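Long-range contact in DNA endonuclease I-CeuI (PDB 2EX5), which cuts a degenerate 17-19 base-pair DNA site as a magnesium-dependent LAGLIDADG homodimer, making the staggered break that starts intron homing: residues V81-N86 with D124-L129. The protein carries 1 engineered substitution. Residues are numbered along the deposited sequence; the frame is centred on the assembly and turned at random.
With CA (calcium ion), chain F; nucleotides of chain A; nucleotides of chain B.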
loop_
_atom_site.group_PDB
_atom_site.type_symbol
_atom_site.label_atom_id
_atom_site.label_comp_id
_atom_site.label_asym_id
_atom_site.label_seq_id
_atom_site.Cartn_x
_atom_site.Cartn_y
_atom_site.Cartn_z
ATOM N N VAL C 81 -4.427 27.105 3.238
ATOM C CA VAL C 81 -3.965 26.000 2.426
ATOM C C VAL C 81 -2.973 25.171 3.274
ATOM O O VAL C 81 -1.990 25.655 3.809
ATOM C CB VAL C 81 -3.300 26.547 1.135
ATOM C CG1 VAL C 81 -2.990 25.458 0.128
ATOM C CG2 VAL C 81 -4.197 27.663 0.494
ATOM N N ASP C 82 -3.221 23.894 3.403
ATOM C CA ASP C 82 -2.518 23.211 4.454
ATOM C C ASP C 82 -1.962 21.896 4.024
ATOM O O ASP C 82 -2.745 20.997 3.856
ATOM C CB ASP C 82 -3.444 23.002 5.651
ATOM C CG ASP C 82 -2.640 23.007 7.000
ATOM O OD1 ASP C 82 -1.530 23.629 7.070
ATOM O OD2 ASP C 82 -3.124 22.440 7.977
ATOM N N PRO C 83 -0.594 21.759 3.997
ATOM C CA PRO C 83 0.126 20.521 3.659
ATOM C C PRO C 83 0.185 19.528 4.851
ATOM O O PRO C 83 0.352 19.930 6.053
ATOM C CB PRO C 83 1.544 21.025 3.312
ATOM C CG PRO C 83 1.748 22.237 4.074
ATOM C CD PRO C 83 0.356 22.818 4.394
ATOM N N GLU C 84 0.114 18.264 4.532
ATOM C CA GLU C 84 0.195 17.214 5.540
ATOM C C GLU C 84 0.846 16.023 4.846
ATOM O O GLU C 84 0.548 15.750 3.717
ATOM C CB GLU C 84 -1.189 16.844 6.037
ATOM C CG GLU C 84 -1.189 15.617 7.063
ATOM C CD GLU C 84 -2.500 15.460 7.743
ATOM O OE1 GLU C 84 -3.116 14.410 7.550
ATOM O OE2 GLU C 84 -2.994 16.418 8.438
ATOM N N PHE C 85 1.740 15.315 5.538
ATOM C CA PHE C 85 2.151 13.943 5.175
ATOM C C PHE C 85 1.504 12.930 6.106
ATOM O O PHE C 85 1.527 13.158 7.278
ATOM C CB PHE C 85 3.641 13.915 5.340
ATOM C CG PHE C 85 4.244 12.514 5.319
ATOM C CD1 PHE C 85 4.607 11.866 6.512
ATOM C CD2 PHE C 85 4.462 11.887 4.138
ATOM C CE1 PHE C 85 5.151 10.558 6.475
ATOM C CE2 PHE C 85 4.980 10.581 4.101
ATOM C CZ PHE C 85 5.353 9.943 5.296
ATOM N N ASN C 86 1.001 11.772 5.664
ATOM C CA ASN C 86 0.535 10.799 6.666
ATOM C C ASN C 86 0.741 9.476 6.101
ATOM O O ASN C 86 0.871 9.376 4.871
ATOM C CB ASN C 86 -0.962 10.901 7.135
ATOM C CG ASN C 86 -2.007 10.674 6.025
ATOM O OD1 ASN C 86 -2.830 11.517 5.816
ATOM N ND2 ASN C 86 -1.981 9.561 5.340
ATOM N N ASP C 124 2.834 17.261 10.053
ATOM C CA ASP C 124 2.271 18.536 9.539
ATOM C C ASP C 124 3.150 19.770 9.769
ATOM O O ASP C 124 2.966 20.810 9.126
ATOM C CB ASP C 124 0.875 18.777 10.149
ATOM C CG ASP C 124 0.894 18.903 11.670
ATOM O OD1 ASP C 124 1.509 19.817 12.237
ATOM O OD2 ASP C 124 0.173 18.122 12.318
ATOM N N ASN C 125 4.145 19.670 10.658
ATOM C CA ASN C 125 5.035 20.779 10.914
ATOM C C ASN C 125 5.797 21.044 9.641
ATOM O O ASN C 125 6.375 20.158 9.056
ATOM C CB ASN C 125 6.003 20.479 12.062
ATOM C CG ASN C 125 7.046 21.585 12.230
ATOM O OD1 ASN C 125 6.866 22.469 13.006
ATOM N ND2 ASN C 125 8.118 21.532 11.477
ATOM N N ARG C 126 5.761 22.283 9.173
ATOM C CA ARG C 126 6.264 22.571 7.846
ATOM C C ARG C 126 7.770 22.460 7.782
ATOM O O ARG C 126 8.249 22.093 6.715
ATOM C CB ARG C 126 5.747 23.913 7.325
ATOM C CG ARG C 126 4.304 23.758 6.711
ATOM C CD ARG C 126 3.548 25.026 6.686
ATOM N NE ARG C 126 4.463 26.113 6.368
ATOM C CZ ARG C 126 4.131 27.390 6.409
ATOM N NH1 ARG C 126 5.038 28.338 6.211
ATOM N NH2 ARG C 126 2.873 27.707 6.664
ATOM N N GLN C 127 8.514 22.681 8.892
ATOM C CA GLN C 127 10.001 22.549 8.831
ATOM C C GLN C 127 10.321 21.089 8.692
ATOM O O GLN C 127 11.126 20.718 7.861
ATOM C CB GLN C 127 10.781 22.926 10.107
ATOM C CG GLN C 127 10.591 24.176 10.890
ATOM C CD GLN C 127 11.637 24.195 12.108
ATOM O OE1 GLN C 127 12.362 25.174 12.283
ATOM N NE2 GLN C 127 11.703 23.064 12.921
ATOM N N SER C 128 9.752 20.254 9.541
ATOM C CA SER C 128 9.872 18.785 9.392
ATOM C C SER C 128 9.602 18.252 7.963
ATOM O O SER C 128 10.229 17.347 7.491
ATOM C CB SER C 128 8.893 18.097 10.301
ATOM O OG SER C 128 8.988 18.546 11.604
ATOM N N LEU C 129 8.556 18.751 7.343
ATOM C CA LEU C 129 8.105 18.318 6.034
ATOM C C LEU C 129 9.199 18.674 5.027
ATOM O O LEU C 129 9.626 17.879 4.194
ATOM C CB LEU C 129 6.753 19.091 5.774
ATOM C CG LEU C 129 5.360 18.446 5.711
ATOM C CD1 LEU C 129 5.206 16.972 6.168
ATOM C CD2 LEU C 129 4.186 19.346 5.944
HETATM CA CA CA F . -0.878 22.738 9.433
ATOM P P DA A 5 3.751 24.918 11.382
ATOM O OP1 DA A 5 4.967 25.759 11.225
ATOM O OP2 DA A 5 3.321 24.069 10.253
ATOM O "O5'" DA A 5 3.809 24.121 12.774
ATOM C "C5'" DA A 5 3.825 24.966 13.890
ATOM C "C4'" DA A 5 3.295 24.265 15.108
ATOM O "O4'" DA A 5 1.921 24.692 15.198
ATOM C "C3'" DA A 5 3.270 22.733 15.206
ATOM O "O3'" DA A 5 3.509 22.314 16.547
ATOM C "C2'" DA A 5 1.811 22.359 14.852
ATOM C "C1'" DA A 5 1.042 23.566 15.362
ATOM N N9 DA A 5 -0.163 23.974 14.639
ATOM C C8 DA A 5 -0.249 24.438 13.339
ATOM N N7 DA A 5 -1.473 24.843 13.049
ATOM C C5 DA A 5 -2.224 24.664 14.193
ATOM C C6 DA A 5 -3.621 24.843 14.459
ATOM N N6 DA A 5 -4.523 25.316 13.553
ATOM N N1 DA A 5 -3.989 24.566 15.707
ATOM C C2 DA A 5 -3.099 24.051 16.592
ATOM N N3 DA A 5 -1.792 23.794 16.464
ATOM C C4 DA A 5 -1.410 24.130 15.214
ATOM P P DC B 18 -6.606 15.211 -1.480
ATOM O OP1 DC B 18 -7.684 15.775 -2.306
ATOM O OP2 DC B 18 -5.256 15.118 -2.047
ATOM O "O5'" DC B 18 -6.328 16.074 -0.172
ATOM C "C5'" DC B 18 -7.157 17.010 0.602
ATOM C "C4'" DC B 18 -8.442 16.389 1.159
ATOM O "O4'" DC B 18 -8.116 15.264 1.998
ATOM C "C3'" DC B 18 -9.253 17.283 2.089
ATOM O "O3'" DC B 18 -10.176 18.018 1.288
ATOM C "C2'" DC B 18 -9.960 16.350 3.103
ATOM C "C1'" DC B 18 -8.943 15.228 3.149
ATOM N N1 DC B 18 -8.001 14.996 4.386
ATOM C C2 DC B 18 -8.638 14.637 5.556
ATOM O O2 DC B 18 -9.846 14.675 5.445
ATOM N N3 DC B 18 -7.944 14.314 6.717
ATOM C C4 DC B 18 -6.617 14.316 6.651
ATOM N N4 DC B 18 -5.998 14.019 7.798
ATOM C C5 DC B 18 -5.904 14.695 5.466
ATOM C C6 DC B 18 -6.622 15.044 4.333
ATOM P P DT A 4 2.075 30.823 8.858
ATOM O OP1 DT A 4 3.444 31.076 8.419
ATOM O OP2 DT A 4 0.948 30.545 7.945
ATOM O "O5'" DT A 4 2.112 29.517 9.780
ATOM C "C5'" DT A 4 2.994 29.484 10.890
ATOM C "C4'" DT A 4 2.561 28.350 11.768
ATOM O "O4'" DT A 4 1.462 28.764 12.631
ATOM C "C3'" DT A 4 2.116 27.109 10.991
ATOM O "O3'" DT A 4 2.468 25.880 11.624
ATOM C "C2'" DT A 4 0.615 27.200 11.213
ATOM C "C1'" DT A 4 0.609 27.670 12.651
ATOM N N1 DT A 4 -0.740 28.037 13.048
ATOM C C2 DT A 4 -1.159 27.749 14.360
ATOM O O2 DT A 4 -0.530 27.220 15.237
ATOM N N3 DT A 4 -2.433 28.050 14.673
ATOM C C4 DT A 4 -3.325 28.624 13.823
ATOM O O4 DT A 4 -4.440 28.900 14.279
ATOM C C5 DT A 4 -2.869 28.927 12.459
ATOM C C7 DT A 4 -3.775 29.805 11.570
ATOM C C6 DT A 4 -1.591 28.616 12.119
HETATM O O HOH W 1 0.678 21.561 7.798
HETATM O O HOH W 2 0.790 22.518 11.379
HETATM O O HOH W 3 0.794 24.722 8.665
HETATM O O HOH W 4 -1.995 24.707 10.256
HETATM O O HOH W 5 -2.147 21.085 10.323
#
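E84 on strand 79-90, in the antiparallel DNA-binding sheet of the LAGLIDADG fold, lies nearest D124, CA to CA 4.7 Å, where strand 118-123 has ended and the chain turns through N-cap N125 into helix 126-141. Direct contact is apolar: the two methyls of L129 divide between F85 and P83, CD1 meeting F85 CB at 3.5 Å and CD2 lying 4.1 Å from P83 CB. F156 of helix 147-164 touches both P83 and L129, continuing this core. The backbones are linked through water 1, which donates to D124 O (2.8 Å) and to P83 O, the latter modelled at a doubtfully short 2.4 Å, while also binding the calcium ion. D82, a magnesium ligand, holds that calcium with both carboxylate oxygens, and five waters complete its shell. P83 CG lies 4.0 Å from R126 CG, the two side chains crossing obliquely, and R126 NH2 comes within 3.7 Å of OP2 of DT4 of chain A. An alanine at R126 would probably lose the CG contact with P83 and the guanidinium charge beside that phosphate. Pointing away from 124-129, E84 extends to the second DNA strand, CG anti to the backbone N (chi1 176°), and its OE1 accepts a hydrogen bond from N4 of DC18 of chain B at 2.9 Å, N-H...O angle 165°.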